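PDB 3MGA: enterochelin esterase from Salmonella enterica subsp. enterica serovar Typhimurium, which probably hydrolyses the ester bonds of the siderophore enterobactin in its ferric complex, which would release the iron inside the cell. Local coordinates for residues 202-214 with 234-248. Sequence-based numbering, arbitrary orientation.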
# COMPACT_ATOMS: atom_id res chain seq x y z
N ARG A 202 -9.75 6.06 24.85
CA ARG A 202 -8.92 5.54 23.76
C ARG A 202 -9.62 5.64 22.42
O ARG A 202 -10.76 5.21 22.29
CB ARG A 202 -8.69 4.06 23.93
CG ARG A 202 -7.90 3.55 25.09
CD ARG A 202 -8.25 2.08 25.13
NE ARG A 202 -7.40 1.23 25.92
CZ ARG A 202 -7.70 -0.03 26.20
NH1 ARG A 202 -8.84 -0.56 25.78
NH2 ARG A 202 -6.87 -0.76 26.93
N PRO A 203 -8.93 6.18 21.41
CA PRO A 203 -9.54 6.21 20.10
C PRO A 203 -9.49 4.83 19.44
O PRO A 203 -8.55 4.05 19.69
CB PRO A 203 -8.62 7.15 19.33
CG PRO A 203 -7.31 7.02 19.99
CD PRO A 203 -7.62 6.85 21.43
N LEU A 204 -10.50 4.54 18.64
CA LEU A 204 -10.59 3.31 17.87
C LEU A 204 -10.12 3.64 16.45
O LEU A 204 -10.48 4.69 15.90
CB LEU A 204 -12.04 2.81 17.78
CG LEU A 204 -12.27 1.66 16.78
CD1 LEU A 204 -11.52 0.39 17.21
CD2 LEU A 204 -13.76 1.35 16.64
N ALA A 205 -9.34 2.73 15.87
CA ALA A 205 -8.84 2.89 14.53
C ALA A 205 -9.09 1.60 13.77
O ALA A 205 -8.63 0.53 14.19
CB ALA A 205 -7.33 3.22 14.55
N ILE A 206 -9.84 1.68 12.68
CA ILE A 206 -10.13 0.50 11.88
C ILE A 206 -9.24 0.44 10.65
O ILE A 206 -9.20 1.38 9.85
CB ILE A 206 -11.59 0.47 11.44
CG1 ILE A 206 -12.51 0.38 12.66
CG2 ILE A 206 -11.83 -0.73 10.53
CD1 ILE A 206 -13.99 0.33 12.30
N LEU A 207 -8.54 -0.67 10.50
CA LEU A 207 -7.67 -0.88 9.35
C LEU A 207 -8.20 -1.98 8.46
O LEU A 207 -8.31 -3.14 8.87
CB LEU A 207 -6.23 -1.16 9.77
CG LEU A 207 -5.36 0.02 10.23
CD1 LEU A 207 -5.93 0.74 11.43
CD2 LEU A 207 -3.97 -0.48 10.53
N LEU A 208 -8.52 -1.61 7.22
CA LEU A 208 -9.01 -2.56 6.25
C LEU A 208 -7.81 -3.36 5.73
O LEU A 208 -6.67 -2.99 6.01
CB LEU A 208 -9.76 -1.83 5.14
CG LEU A 208 -10.99 -1.06 5.65
CD1 LEU A 208 -11.57 -0.18 4.55
CD2 LEU A 208 -12.06 -2.02 6.23
N ASP A 209 -8.06 -4.43 4.99
CA ASP A 209 -6.98 -5.31 4.53
C ASP A 209 -6.14 -5.72 5.74
O ASP A 209 -4.91 -5.75 5.70
CB ASP A 209 -6.16 -4.66 3.43
CG ASP A 209 -6.90 -4.60 2.09
OD1 ASP A 209 -7.49 -5.64 1.70
OD2 ASP A 209 -6.89 -3.56 1.42
N GLY A 210 -6.84 -6.05 6.82
CA GLY A 210 -6.21 -6.45 8.08
C GLY A 210 -5.28 -7.64 7.97
O GLY A 210 -4.28 -7.72 8.70
N GLN A 211 -5.60 -8.58 7.08
CA GLN A 211 -4.79 -9.76 6.89
C GLN A 211 -3.34 -9.38 6.52
O GLN A 211 -2.39 -9.97 7.03
CB GLN A 211 -5.41 -10.71 5.84
CG GLN A 211 -5.46 -10.21 4.38
CD GLN A 211 -6.30 -8.95 4.15
OE1 GLN A 211 -7.16 -8.59 4.95
NE2 GLN A 211 -6.07 -8.28 3.01
N PHE A 212 -3.19 -8.36 5.68
CA PHE A 212 -1.88 -7.90 5.24
C PHE A 212 -1.12 -7.23 6.37
O PHE A 212 0.04 -7.55 6.63
CB PHE A 212 -2.05 -6.91 4.09
CG PHE A 212 -0.75 -6.52 3.44
CD1 PHE A 212 -0.24 -7.27 2.39
CD2 PHE A 212 -0.05 -5.42 3.88
CE1 PHE A 212 0.95 -6.91 1.80
CE2 PHE A 212 1.13 -5.05 3.30
CZ PHE A 212 1.64 -5.79 2.25
N TRP A 213 -1.79 -6.29 7.05
CA TRP A 213 -1.16 -5.55 8.15
C TRP A 213 -0.98 -6.39 9.41
O TRP A 213 -0.37 -5.93 10.37
CB TRP A 213 -1.94 -4.27 8.47
CG TRP A 213 -2.06 -3.38 7.28
CD1 TRP A 213 -3.21 -3.07 6.60
CD2 TRP A 213 -1.00 -2.74 6.58
NE1 TRP A 213 -2.92 -2.25 5.54
CE2 TRP A 213 -1.57 -2.03 5.50
CE3 TRP A 213 0.39 -2.69 6.76
CZ2 TRP A 213 -0.80 -1.27 4.61
CZ3 TRP A 213 1.14 -1.94 5.90
CH2 TRP A 213 0.55 -1.24 4.82
N ALA A 214 -1.52 -7.60 9.42
CA ALA A 214 -1.35 -8.51 10.55
C ALA A 214 -0.37 -9.64 10.24
O ALA A 214 0.25 -10.18 11.15
CB ALA A 214 -2.70 -9.08 10.99
N GLY A 234 -2.59 6.03 23.42
CA GLY A 234 -2.94 4.64 23.66
C GLY A 234 -4.26 4.44 22.94
O GLY A 234 -5.21 5.19 23.17
N ALA A 235 -4.33 3.45 22.06
CA ALA A 235 -5.53 3.23 21.26
C ALA A 235 -5.93 1.78 21.19
O ALA A 235 -5.33 0.92 21.81
CB ALA A 235 -5.29 3.76 19.84
N VAL A 236 -7.00 1.54 20.42
CA VAL A 236 -7.54 0.21 20.17
C VAL A 236 -7.54 0.06 18.66
O VAL A 236 -8.25 0.78 17.97
CB VAL A 236 -9.00 0.08 20.68
CG1 VAL A 236 -9.64 -1.25 20.21
CG2 VAL A 236 -9.04 0.21 22.20
N TYR A 237 -6.74 -0.88 18.15
CA TYR A 237 -6.63 -1.12 16.71
C TYR A 237 -7.40 -2.37 16.26
O TYR A 237 -7.20 -3.44 16.80
CB TYR A 237 -5.17 -1.25 16.32
CG TYR A 237 -4.36 -0.00 16.57
CD1 TYR A 237 -4.26 0.99 15.61
CD2 TYR A 237 -3.70 0.19 17.77
CE1 TYR A 237 -3.52 2.14 15.83
CE2 TYR A 237 -2.96 1.33 18.01
CZ TYR A 237 -2.88 2.30 17.04
OH TYR A 237 -2.15 3.44 17.28
N LEU A 238 -8.26 -2.21 15.25
CA LEU A 238 -9.06 -3.29 14.71
C LEU A 238 -8.70 -3.59 13.25
O LEU A 238 -9.00 -2.80 12.35
CB LEU A 238 -10.52 -2.93 14.82
CG LEU A 238 -11.54 -3.96 14.36
CD1 LEU A 238 -11.37 -5.25 15.15
CD2 LEU A 238 -12.94 -3.40 14.53
N LEU A 239 -8.06 -4.73 13.00
CA LEU A 239 -7.71 -5.10 11.63
C LEU A 239 -8.73 -6.07 11.11
O LEU A 239 -8.95 -7.12 11.72
CB LEU A 239 -6.31 -5.70 11.55
CG LEU A 239 -5.13 -4.73 11.63
CD1 LEU A 239 -5.18 -3.83 12.85
CD2 LEU A 239 -3.84 -5.54 11.61
N ILE A 240 -9.37 -5.73 9.99
CA ILE A 240 -10.40 -6.59 9.42
C ILE A 240 -9.92 -7.32 8.17
O ILE A 240 -9.40 -6.72 7.25
CB ILE A 240 -11.68 -5.80 9.08
CG1 ILE A 240 -12.13 -4.95 10.27
CG2 ILE A 240 -12.79 -6.77 8.67
CD1 ILE A 240 -13.37 -4.13 9.98
N ASP A 241 -10.12 -8.64 8.17
CA ASP A 241 -9.73 -9.49 7.05
C ASP A 241 -10.69 -9.25 5.90
O ASP A 241 -11.91 -9.29 6.10
CB ASP A 241 -9.81 -10.95 7.49
CG ASP A 241 -9.25 -11.92 6.47
OD1 ASP A 241 -8.83 -11.51 5.38
OD2 ASP A 241 -9.22 -13.13 6.78
N ALA A 242 -10.15 -8.97 4.72
CA ALA A 242 -10.96 -8.76 3.52
C ALA A 242 -11.40 -10.11 2.94
O ALA A 242 -12.21 -10.15 2.01
CB ALA A 242 -10.18 -7.96 2.47
N ILE A 243 -10.83 -11.19 3.48
CA ILE A 243 -11.13 -12.57 3.09
C ILE A 243 -10.43 -13.00 1.80
O ILE A 243 -9.52 -13.83 1.83
CB ILE A 243 -12.67 -12.85 2.95
CG1 ILE A 243 -13.40 -12.48 4.24
CG2 ILE A 243 -12.91 -14.30 2.60
CD1 ILE A 243 -14.88 -12.80 4.20
N ASP A 244 -10.86 -12.45 0.68
CA ASP A 244 -10.28 -12.80 -0.61
C ASP A 244 -10.68 -11.74 -1.63
O ASP A 244 -11.45 -10.84 -1.31
CB ASP A 244 -10.72 -14.21 -1.04
CG ASP A 244 -12.24 -14.37 -1.07
OD1 ASP A 244 -12.95 -13.34 -1.03
OD2 ASP A 244 -12.72 -15.53 -1.13
N THR A 245 -10.16 -11.85 -2.84
CA THR A 245 -10.43 -10.89 -3.91
C THR A 245 -11.92 -10.78 -4.27
O THR A 245 -12.44 -9.68 -4.46
CB THR A 245 -9.59 -11.21 -5.16
OG1 THR A 245 -8.21 -11.13 -4.82
CG2 THR A 245 -9.89 -10.24 -6.30
N GLN A 246 -12.59 -11.92 -4.35
CA GLN A 246 -14.01 -11.93 -4.68
C GLN A 246 -14.79 -11.09 -3.66
O GLN A 246 -15.56 -10.21 -4.03
CB GLN A 246 -14.53 -13.38 -4.73
CG GLN A 246 -16.01 -13.54 -5.13
CD GLN A 246 -16.45 -15.02 -5.20
OE1 GLN A 246 -15.66 -15.93 -4.92
NE2 GLN A 246 -17.72 -15.25 -5.56
N HIS A 247 -14.59 -11.35 -2.38
CA HIS A 247 -15.31 -10.61 -1.34
C HIS A 247 -14.89 -9.16 -1.24
O HIS A 247 -15.73 -8.28 -1.15
CB HIS A 247 -15.14 -11.28 0.03
CG HIS A 247 -15.82 -12.61 0.14
ND1 HIS A 247 -15.18 -13.81 -0.08
CD2 HIS A 247 -17.10 -12.92 0.45
CE1 HIS A 247 -16.04 -14.80 0.10
NE2 HIS A 247 -17.21 -14.29 0.42
N ARG A 248 -13.58 -8.93 -1.26
CA ARG A 248 -13.03 -7.59 -1.14
C ARG A 248 -13.55 -6.67 -2.26
O ARG A 248 -13.94 -5.53 -2.00
CB ARG A 248 -11.50 -7.66 -1.16
CG ARG A 248 -10.81 -6.32 -0.96
CD ARG A 248 -9.29 -6.47 -0.94
NE ARG A 248 -8.65 -5.19 -0.65
CZ ARG A 248 -8.30 -4.29 -1.57
NH1 ARG A 248 -8.52 -4.53 -2.86
NH2 ARG A 248 -7.74 -3.15 -1.19
O HOH W 1 -10.67 -5.37 5.16
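OD1 of D209 is gripped from both segments: R248 NE donates to it at 2.7 Å on the syn side, while Q211 NE2 reaches it from the anti side. The second carboxylate oxygen, OD2, takes R248 NH2 at 2.8 Å, again through its syn lone pair, so the guanidinium holds the acid side-on with two nitrogens and their planes lie only 24° apart. This salt bridge sits where two neighbouring parallel strands of an alpha/beta-hydrolase sheet, 204-207 and 236-240, run out into helices. R248 NH1 also hydrogen-bonds a bound glycerol. The neighbouring L208 touches the probable nucleophile elbow around S289, consistent with a position close to the active centre.

Q211 serves both segments with one amide. Its chain, bent about CB-CG (chi2 -63°), brings OE1 to A242 N at 3.0 Å, the donor lying above the carbonyl plane, while NE2 turns to D209. D241 closes an Asx turn onto I243 N and pairs with R188 through OD2. I240 O receives G210 N at 2.7 Å and a water that also binds D209 N.

Behind this polar end, five backbone bonds join the strands, from V236 N to P203 O through to I240 N to L207 O. L204, I206, V236 and L238 share one face of the sheet; of these L204 and L238, together with I240, pack on helix 256-273. Here L204 CD1 rests on V236 CG1 and I206 CG2 meets I240 CD1. On the other face lie A205, Y237, L207 and L239, with L207 packed on helix 385-399. L239 CB lies 3.6 Å from G210 CA, close packing that a residue without a side chain permits, and its CD2 contacts CB of both W213 and A214, at 3.9 and 3.8 Å.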